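Long-range contact in histone RNA hairpin-binding protein (Drosophila melanogaster, PDB 4TV0), which binds the stem-loop at the 3' end of histone mRNA, takes part in histone pre-mRNA 3' processing and couples histone mRNA production to the cell cycle: residues Ala10-Arg15 / Asn49-Tyr54. The protein carries 2 engineered substitutions. Numbering follows the deposited sequence.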
# COMPACT_ATOMS: atom_id res chain seq x y z
N ALA A 10 6.62 10.20 5.20
CA ALA A 10 6.83 10.00 3.77
C ALA A 10 6.42 8.60 3.36
O ALA A 10 5.85 8.41 2.29
CB ALA A 10 8.27 10.28 3.37
N ILE A 11 6.69 7.63 4.23
CA ILE A 11 6.26 6.27 3.97
C ILE A 11 4.72 6.16 4.03
O ILE A 11 4.09 5.63 3.11
CB ILE A 11 6.90 5.28 4.95
CG1 ILE A 11 8.42 5.35 4.86
CG2 ILE A 11 6.44 3.85 4.67
CD1 ILE A 11 9.09 4.26 5.65
N LEU A 12 4.12 6.71 5.07
CA LEU A 12 2.66 6.68 5.20
C LEU A 12 1.94 7.28 3.99
O LEU A 12 1.01 6.68 3.45
CB LEU A 12 2.19 7.38 6.48
CG LEU A 12 2.46 6.57 7.75
CD1 LEU A 12 1.80 7.19 8.98
CD2 LEU A 12 2.02 5.13 7.52
N SER A 13 2.38 8.46 3.55
CA SER A 13 1.68 9.13 2.46
C SER A 13 1.84 8.40 1.12
O SER A 13 0.91 8.37 0.32
CB SER A 13 2.11 10.59 2.35
OG SER A 13 3.45 10.67 1.96
N ARG A 14 3.01 7.79 0.88
CA ARG A 14 3.20 7.03 -0.35
C ARG A 14 2.37 5.75 -0.29
O ARG A 14 1.85 5.27 -1.29
CB ARG A 14 4.68 6.65 -0.54
CG ARG A 14 4.89 5.55 -1.60
CD ARG A 14 6.37 5.12 -1.79
NE ARG A 14 6.85 4.25 -0.72
CZ ARG A 14 7.73 4.63 0.21
NH1 ARG A 14 8.23 5.86 0.17
NH2 ARG A 14 8.12 3.79 1.17
N ARG A 15 2.29 5.17 0.90
CA ARG A 15 1.54 3.94 1.01
C ARG A 15 0.06 4.26 0.79
O ARG A 15 -0.67 3.49 0.16
CB ARG A 15 1.78 3.27 2.36
CG ARG A 15 3.14 2.61 2.47
CD ARG A 15 3.28 1.95 3.85
NE ARG A 15 4.54 1.25 4.05
CZ ARG A 15 4.90 0.70 5.21
NH1 ARG A 15 4.09 0.76 6.26
NH2 ARG A 15 6.05 0.07 5.31
N ASN A 49 -1.83 -3.14 5.15
CA ASN A 49 -1.92 -2.18 6.24
C ASN A 49 -0.77 -1.18 6.18
O ASN A 49 0.38 -1.55 6.33
CB ASN A 49 -1.89 -2.92 7.57
CG ASN A 49 -2.14 -2.01 8.74
OD1 ASN A 49 -2.51 -0.84 8.58
ND2 ASN A 49 -1.97 -2.54 9.94
N LYS A 50 -1.09 0.09 5.97
CA LYS A 50 -0.07 1.12 5.81
C LYS A 50 0.67 1.39 7.12
O LYS A 50 1.78 1.91 7.13
CB LYS A 50 -0.66 2.42 5.25
CG LYS A 50 -1.55 3.21 6.21
CD LYS A 50 -2.08 4.51 5.58
CE LYS A 50 -3.04 5.22 6.54
NZ LYS A 50 -3.56 6.54 6.06
N TYR A 51 0.04 1.02 8.23
CA TYR A 51 0.62 1.27 9.54
C TYR A 51 1.59 0.18 9.95
O TYR A 51 2.03 0.14 11.09
CB TYR A 51 -0.47 1.41 10.60
CG TYR A 51 -1.23 2.72 10.56
CD1 TYR A 51 -0.58 3.93 10.75
CD2 TYR A 51 -2.60 2.74 10.33
CE1 TYR A 51 -1.26 5.14 10.72
CE2 TYR A 51 -3.30 3.95 10.29
CZ TYR A 51 -2.63 5.15 10.50
OH TYR A 51 -3.31 6.35 10.48
N GLY A 52 1.94 -0.71 9.04
CA GLY A 52 2.78 -1.84 9.41
C GLY A 52 4.26 -1.70 9.09
O GLY A 52 4.63 -1.03 8.14
N LYS A 53 5.10 -2.33 9.89
CA LYS A 53 6.53 -2.29 9.65
C LYS A 53 6.88 -3.27 8.53
O LYS A 53 6.77 -4.49 8.70
CB LYS A 53 7.30 -2.65 10.92
CG LYS A 53 6.90 -1.87 12.16
CD LYS A 53 7.40 -0.43 12.11
CE LYS A 53 8.92 -0.37 12.07
NZ LYS A 53 9.36 0.92 12.66
N TYR A 54 7.29 -2.73 7.39
CA TYR A 54 7.71 -3.55 6.25
C TYR A 54 8.77 -2.87 5.44
O TYR A 54 8.71 -1.66 5.23
CB TYR A 54 6.56 -3.78 5.26
CG TYR A 54 5.35 -4.52 5.75
CD1 TYR A 54 5.33 -5.91 5.83
CD2 TYR A 54 4.18 -3.82 6.09
CE1 TYR A 54 4.19 -6.60 6.28
CE2 TYR A 54 3.04 -4.49 6.53
CZ TYR A 54 3.05 -5.87 6.62
OH TYR A 54 1.91 -6.53 7.05
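Arg15 reaches the carbonyls of Lys50 and Gly52 because its CG stands anti to the carbonyl carbon (chi1 -74°) and the chain then runs extended from CG to NE, carrying the guanidinium from helix 9-22 to the loop. Arg15 NH1 donates to both acceptors. Arg15 NH1 lies 2.7 Å from Lys50 O, which sits in the guanidinium plane while the donor stands above that carbonyl's plane. Gly52 O is likewise 2.7 Å from Arg15 NH1, here with the donor in the carbonyl plane and an N-H...O angle of 152°. Arg15 NH2 adds a weak bond to Gly52 O at 3.4 Å. Arg15 thus holds two carbonyls of the same turn, those of Lys50 and Gly52. Asn49-Gly52 forms a type I turn, and Tyr51 N also donates to Asn49 OD1, an Asx turn. Apolar contacts flank the polar bonds: Arg15 CB meets Lys50 CB at 3.9 Å, and Leu12 CD1 touches Tyr51 CE1 at 4.1 Å, the two side chains crossing at about a right angle. Ile11 CG2 lies over one guanidinium face, offset toward the rim, and Lys50 NZ is hydrogen-bonded to Gln16. Within this RNA-binding domain, Tyr54 packs on an RNA adenine and on Phe59 and Met62 of helix 56-67; Arg15, in cation-pi contact with Phe59, joins helix 9-22 both to the loop and to helix 56-67.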